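Local coordinates for protein nicotinate phosphoribosyltransferase (Vibrio cholerae, PDB 4HL7) that probably catalyses the ATP-dependent synthesis of nicotinate ribonucleotide from nicotinate and phosphoribosyl pyrophosphate, a step leading to NAD, at residues P316-F329 with F339-L353. Residues are numbered along the deposited sequence; the frame is centred on the assembly and turned at random.
Sequences PTTKLFIFSDGLDF and FAGRVKISFGIGTFL. With SO4 (sulfate ion), chain C.
Val-343 lays its CG2 methyl on one face of the Phe-321 ring, 3.6 Å from CG2 to the ring centroid and almost on the normal, a CH-pi contact. The edge of that ring meets the face of Phe-339 in a T-shaped pair (planes at 87°). Phe-323 has Ile-345 CG2 at its edge and lies near-parallel to Phe-339 and Phe-347 but slid aside, with Phe-323 CD2 3.7 Å from Phe-347 CE2; flat, wholly apolar side chains suit this buried aromatic cluster. Past the strands, with CG swung anti to the backbone N (chi1 172°), the ring of Phe-352 extends across Asp-328, whose CA sits over its centre, and turns its edge onto the face of Phe-329; Phe-352 CE1 lies 3.7 Å from Phe-329 CG.

Parallel pairing of 320-323 with 344-349 underlies this packing. Phe-321 N reaches Lys-344 O at 2.9 Å, nearly straight at the hydrogen (169°), and Gly-348 N gives Phe-323 O the shortest of these bonds, 2.7 Å. Gly-348, with no side chain, leaves room for Ile-322 CG2, 4.0 Å from Gly-348 N. Beyond it, the backbone N atoms of Gly-350 and Thr-351, at a helix start, bind a sulfate probably taken from the crystallisation liquor; two waters link it to Leu-327.

Helix 329-339 joins the two strands in a beta-alpha-beta unit, consistent with this family's alpha/beta barrel; it packs on Phe-323 and Phe-347, while helix 298-311 meets Phe-321 through Met-305 and Phe-323 through Pro-298. In the parallel sheet, strand 290-293 flanks 320-323 and strand 181-183 flanks 344-349, where Ser-346 OG bonds to Ser-180 and Thr-182.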
loop_
_atom_site.group_PDB
_atom_site.type_symbol
_atom_site.label_atom_id
_atom_site.label_comp_id
_atom_site.label_asym_id
_atom_site.label_seq_id
_atom_site.Cartn_x
_atom_site.Cartn_y
_atom_site.Cartn_z
ATOM N N PRO A 316 -4.590 -2.530 -25.485
ATOM C CA PRO A 316 -4.043 -2.824 -24.114
ATOM C C PRO A 316 -2.570 -2.703 -24.025
ATOM O O PRO A 316 -2.022 -2.507 -22.933
ATOM C CB PRO A 316 -4.484 -4.276 -23.850
ATOM C CG PRO A 316 -5.431 -4.632 -24.934
ATOM C CD PRO A 316 -5.269 -3.680 -26.100
ATOM N N THR A 317 -1.874 -2.757 -25.186
ATOM C CA THR A 317 -0.443 -2.570 -25.155
ATOM C C THR A 317 -0.037 -1.139 -24.781
ATOM O O THR A 317 1.148 -0.864 -24.559
ATOM C CB THR A 317 0.249 -2.967 -26.497
ATOM O OG1 THR A 317 -0.165 -2.087 -27.530
ATOM C CG2 THR A 317 -0.071 -4.465 -26.881
ATOM N N THR A 318 -1.006 -0.227 -24.749
ATOM C CA THR A 318 -0.765 1.158 -24.300
ATOM C C THR A 318 -1.089 1.342 -22.794
ATOM O O THR A 318 -0.937 2.431 -22.300
ATOM C CB THR A 318 -1.569 2.209 -25.114
ATOM O OG1 THR A 318 -2.981 2.081 -24.840
ATOM C CG2 THR A 318 -1.343 1.982 -26.589
ATOM N N LYS A 319 -1.583 0.300 -22.132
ATOM C CA LYS A 319 -1.969 0.429 -20.715
ATOM C C LYS A 319 -1.052 -0.403 -19.841
ATOM O O LYS A 319 -0.387 -1.315 -20.312
ATOM C CB LYS A 319 -3.415 0.002 -20.516
ATOM C CG LYS A 319 -4.373 0.840 -21.384
ATOM C CD LYS A 319 -4.298 2.327 -20.965
ATOM C CE LYS A 319 -5.286 3.192 -21.776
ATOM N NZ LYS A 319 -5.015 4.656 -21.508
ATOM N N LEU A 320 -1.077 -0.127 -18.540
ATOM C CA LEU A 320 -0.121 -0.745 -17.641
ATOM C C LEU A 320 -0.868 -1.567 -16.580
ATOM O O LEU A 320 -1.797 -1.068 -15.954
ATOM C CB LEU A 320 0.706 0.336 -16.908
ATOM C CG LEU A 320 1.667 -0.148 -15.789
ATOM C CD1 LEU A 320 2.751 -1.048 -16.409
ATOM C CD2 LEU A 320 2.346 1.072 -15.139
ATOM N N PHE A 321 -0.452 -2.807 -16.366
ATOM C CA PHE A 321 -0.958 -3.604 -15.225
ATOM C C PHE A 321 0.122 -3.630 -14.166
ATOM O O PHE A 321 1.239 -3.993 -14.473
ATOM C CB PHE A 321 -1.098 -5.067 -15.632
ATOM C CG PHE A 321 -2.282 -5.354 -16.517
ATOM C CD1 PHE A 321 -3.298 -4.393 -16.694
ATOM C CD2 PHE A 321 -2.415 -6.637 -17.122
ATOM C CE1 PHE A 321 -4.419 -4.686 -17.467
ATOM C CE2 PHE A 321 -3.558 -6.898 -17.926
ATOM C CZ PHE A 321 -4.514 -5.934 -18.083
ATOM N N ILE A 322 -0.198 -3.220 -12.944
ATOM C CA ILE A 322 0.743 -3.415 -11.804
ATOM C C ILE A 322 0.183 -4.597 -11.024
ATOM O O ILE A 322 -0.968 -4.544 -10.546
ATOM C CB ILE A 322 0.786 -2.185 -10.859
ATOM C CG1 ILE A 322 1.184 -0.949 -11.681
ATOM C CG2 ILE A 322 1.761 -2.462 -9.690
ATOM C CD1 ILE A 322 1.972 0.118 -10.932
ATOM N N PHE A 323 0.966 -5.667 -10.934
ATOM C CA PHE A 323 0.621 -6.839 -10.106
ATOM C C PHE A 323 1.267 -6.628 -8.722
ATOM O O PHE A 323 2.436 -6.297 -8.655
ATOM C CB PHE A 323 1.205 -8.094 -10.769
ATOM C CG PHE A 323 0.557 -8.418 -12.053
ATOM C CD1 PHE A 323 -0.660 -9.089 -12.071
ATOM C CD2 PHE A 323 1.145 -8.015 -13.257
ATOM C CE1 PHE A 323 -1.290 -9.394 -13.299
ATOM C CE2 PHE A 323 0.507 -8.327 -14.495
ATOM C CZ PHE A 323 -0.709 -8.995 -14.481
ATOM N N SER A 324 0.499 -6.769 -7.654
ATOM C CA SER A 324 1.007 -6.462 -6.298
ATOM C C SER A 324 0.583 -7.466 -5.214
ATOM O O SER A 324 0.770 -7.176 -4.018
ATOM C CB SER A 324 0.551 -5.056 -5.878
ATOM O OG SER A 324 -0.886 -5.001 -5.692
ATOM N N ASP A 325 0.077 -8.633 -5.614
ATOM C CA ASP A 325 -0.483 -9.579 -4.629
ATOM C C ASP A 325 0.535 -10.572 -4.086
ATOM O O ASP A 325 0.564 -11.744 -4.493
ATOM C CB ASP A 325 -1.700 -10.350 -5.182
ATOM C CG ASP A 325 -2.438 -11.130 -4.093
ATOM O OD1 ASP A 325 -2.226 -10.862 -2.900
ATOM O OD2 ASP A 325 -3.198 -12.034 -4.433
ATOM N N GLY A 326 1.351 -10.124 -3.136
ATOM C CA GLY A 326 2.278 -10.982 -2.425
ATOM C C GLY A 326 3.244 -11.719 -3.347
ATOM O O GLY A 326 3.465 -12.913 -3.200
ATOM N N LEU A 327 3.862 -10.984 -4.271
ATOM C CA LEU A 327 4.726 -11.616 -5.305
ATOM C C LEU A 327 6.088 -12.018 -4.812
ATOM O O LEU A 327 6.613 -11.427 -3.888
ATOM C CB LEU A 327 4.924 -10.622 -6.459
ATOM C CG LEU A 327 3.562 -10.474 -7.169
ATOM C CD1 LEU A 327 3.585 -9.214 -8.012
ATOM C CD2 LEU A 327 3.186 -11.684 -8.050
ATOM N N ASP A 328 6.692 -12.944 -5.539
ATOM C CA ASP A 328 8.121 -13.205 -5.493
ATOM C C ASP A 328 8.570 -13.264 -6.966
ATOM O O ASP A 328 7.729 -13.116 -7.896
ATOM C CB ASP A 328 8.418 -14.559 -4.796
ATOM C CG ASP A 328 7.562 -15.703 -5.342
ATOM O OD1 ASP A 328 6.926 -16.392 -4.479
ATOM O OD2 ASP A 328 7.535 -15.946 -6.619
ATOM N N PHE A 329 9.861 -13.477 -7.194
ATOM C CA PHE A 329 10.364 -13.283 -8.590
ATOM C C PHE A 329 9.882 -14.401 -9.497
ATOM O O PHE A 329 9.627 -14.178 -10.688
ATOM C CB PHE A 329 11.907 -13.228 -8.668
ATOM C CG PHE A 329 12.542 -11.954 -8.138
ATOM C CD1 PHE A 329 11.886 -10.721 -8.184
ATOM C CD2 PHE A 329 13.867 -11.991 -7.673
ATOM C CE1 PHE A 329 12.515 -9.564 -7.702
ATOM C CE2 PHE A 329 14.531 -10.826 -7.215
ATOM C CZ PHE A 329 13.854 -9.610 -7.227
ATOM N N PHE A 339 1.869 -12.577 -20.193
ATOM C CA PHE A 339 1.364 -11.255 -20.685
ATOM C C PHE A 339 2.253 -10.587 -21.741
ATOM O O PHE A 339 1.916 -9.520 -22.253
ATOM C CB PHE A 339 0.980 -10.313 -19.502
ATOM C CG PHE A 339 -0.249 -10.756 -18.787
ATOM C CD1 PHE A 339 -0.178 -11.272 -17.479
ATOM C CD2 PHE A 339 -1.475 -10.700 -19.408
ATOM C CE1 PHE A 339 -1.318 -11.732 -16.821
ATOM C CE2 PHE A 339 -2.657 -11.119 -18.765
ATOM C CZ PHE A 339 -2.593 -11.641 -17.449
ATOM N N ALA A 340 3.342 -11.268 -22.111
ATOM C CA ALA A 340 4.296 -10.739 -23.094
ATOM C C ALA A 340 3.556 -10.402 -24.385
ATOM O O ALA A 340 2.717 -11.184 -24.859
ATOM C CB ALA A 340 5.434 -11.751 -23.355
ATOM N N GLY A 341 3.793 -9.194 -24.884
ATOM C CA GLY A 341 3.179 -8.728 -26.139
ATOM C C GLY A 341 1.733 -8.259 -26.048
ATOM O O GLY A 341 1.191 -7.759 -27.015
ATOM N N ARG A 342 1.095 -8.393 -24.878
ATOM C CA ARG A 342 -0.308 -8.158 -24.793
ATOM C C ARG A 342 -0.663 -6.872 -23.996
ATOM O O ARG A 342 -1.749 -6.356 -24.157
ATOM C CB ARG A 342 -1.036 -9.354 -24.138
ATOM C CG ARG A 342 -0.769 -10.709 -24.849
ATOM C CD ARG A 342 -1.265 -11.809 -23.913
ATOM N NE ARG A 342 -2.707 -11.764 -23.859
ATOM C CZ ARG A 342 -3.445 -12.353 -22.901
ATOM N NH1 ARG A 342 -2.879 -13.064 -21.967
ATOM N NH2 ARG A 342 -4.767 -12.261 -22.919
ATOM N N VAL A 343 0.235 -6.410 -23.134
ATOM C CA VAL A 343 -0.107 -5.324 -22.206
ATOM C C VAL A 343 1.184 -4.937 -21.543
ATOM O O VAL A 343 2.117 -5.740 -21.537
ATOM C CB VAL A 343 -1.170 -5.781 -21.158
ATOM C CG1 VAL A 343 -0.656 -6.956 -20.259
ATOM C CG2 VAL A 343 -1.656 -4.581 -20.321
ATOM N N LYS A 344 1.313 -3.694 -21.056
ATOM C CA LYS A 344 2.545 -3.340 -20.344
ATOM C C LYS A 344 2.378 -3.810 -18.911
ATOM O O LYS A 344 1.276 -3.808 -18.412
ATOM C CB LYS A 344 2.751 -1.830 -20.338
ATOM C CG LYS A 344 3.106 -1.233 -21.686
ATOM C CD LYS A 344 3.315 0.299 -21.600
ATOM C CE LYS A 344 2.051 0.987 -21.050
ATOM N NZ LYS A 344 2.115 2.503 -21.110
ATOM N N ILE A 345 3.484 -4.234 -18.270
ATOM C CA ILE A 345 3.377 -4.710 -16.926
ATOM C C ILE A 345 4.520 -4.231 -16.020
ATOM O O ILE A 345 5.639 -3.905 -16.469
ATOM C CB ILE A 345 3.340 -6.264 -16.876
ATOM C CG1 ILE A 345 4.729 -6.840 -17.249
ATOM C CG2 ILE A 345 2.228 -6.785 -17.736
ATOM C CD1 ILE A 345 4.736 -8.385 -17.331
ATOM N N SER A 346 4.227 -4.228 -14.723
ATOM C CA SER A 346 5.260 -4.077 -13.730
ATOM C C SER A 346 4.806 -4.811 -12.459
ATOM O O SER A 346 3.593 -5.027 -12.243
ATOM C CB SER A 346 5.520 -2.593 -13.412
ATOM O OG SER A 346 6.742 -2.478 -12.659
ATOM N N PHE A 347 5.785 -5.210 -11.628
ATOM C CA PHE A 347 5.480 -5.962 -10.384
ATOM C C PHE A 347 5.762 -5.122 -9.159
ATOM O O PHE A 347 6.879 -4.732 -8.962
ATOM C CB PHE A 347 6.350 -7.229 -10.385
ATOM C CG PHE A 347 6.038 -8.086 -11.599
ATOM C CD1 PHE A 347 6.830 -8.002 -12.765
ATOM C CD2 PHE A 347 4.872 -8.843 -11.629
ATOM C CE1 PHE A 347 6.454 -8.728 -13.927
ATOM C CE2 PHE A 347 4.519 -9.563 -12.795
ATOM C CZ PHE A 347 5.310 -9.477 -13.922
ATOM N N GLY A 348 4.716 -4.807 -8.391
ATOM C CA GLY A 348 4.872 -4.026 -7.184
ATOM C C GLY A 348 5.138 -4.982 -6.048
ATOM O O GLY A 348 4.212 -5.649 -5.575
ATOM N N ILE A 349 6.391 -5.052 -5.607
ATOM C CA ILE A 349 6.802 -6.030 -4.577
ATOM C C ILE A 349 7.231 -5.373 -3.245
ATOM O O ILE A 349 7.958 -4.367 -3.247
ATOM C CB ILE A 349 7.900 -6.914 -5.109
ATOM C CG1 ILE A 349 7.438 -7.496 -6.479
ATOM C CG2 ILE A 349 8.215 -8.000 -4.080
ATOM C CD1 ILE A 349 8.386 -8.583 -7.066
ATOM N N GLY A 350 6.712 -5.910 -2.151
ATOM C CA GLY A 350 6.935 -5.311 -0.829
ATOM C C GLY A 350 7.826 -6.225 -0.008
ATOM O O GLY A 350 9.034 -6.226 -0.162
ATOM N N THR A 351 7.183 -7.050 0.812
ATOM C CA THR A 351 7.804 -7.933 1.767
ATOM C C THR A 351 8.958 -8.752 1.190
ATOM O O THR A 351 9.997 -8.859 1.811
ATOM C CB THR A 351 6.689 -8.887 2.328
ATOM O OG1 THR A 351 5.620 -8.061 2.861
ATOM C CG2 THR A 351 7.188 -9.695 3.402
ATOM N N PHE A 352 8.756 -9.323 0.002
ATOM C CA PHE A 352 9.761 -10.208 -0.608
ATOM C C PHE A 352 11.048 -9.455 -0.822
ATOM O O PHE A 352 12.132 -10.049 -0.781
ATOM C CB PHE A 352 9.224 -10.744 -1.920
ATOM C CG PHE A 352 10.220 -11.519 -2.736
ATOM C CD1 PHE A 352 10.919 -10.904 -3.755
ATOM C CD2 PHE A 352 10.410 -12.904 -2.525
ATOM C CE1 PHE A 352 11.797 -11.621 -4.556
ATOM C CE2 PHE A 352 11.297 -13.623 -3.331
ATOM C CZ PHE A 352 11.974 -12.968 -4.360
ATOM N N LEU A 353 10.960 -8.142 -1.018
ATOM C CA LEU A 353 12.171 -7.311 -1.165
ATOM C C LEU A 353 12.782 -6.852 0.169
ATOM O O LEU A 353 13.996 -7.036 0.370
ATOM C CB LEU A 353 11.954 -6.069 -2.087
ATOM C CG LEU A 353 11.694 -6.370 -3.582
ATOM C CD1 LEU A 353 11.376 -5.079 -4.334
ATOM C CD2 LEU A 353 12.901 -7.106 -4.196
HETATM S S SO4 C . 3.705 -7.452 -0.606
HETATM O O1 SO4 C . 4.645 -7.700 -1.763
HETATM O O2 SO4 C . 4.250 -6.541 0.475
HETATM O O3 SO4 C . 2.402 -7.035 -1.163
HETATM O O4 SO4 C . 3.513 -8.675 0.226
HETATM O O HOH W 1 1.869 3.458 -23.645
HETATM O O HOH W 2 3.778 -8.091 -4.193
HETATM O O HOH W 3 6.171 -9.877 -1.478
#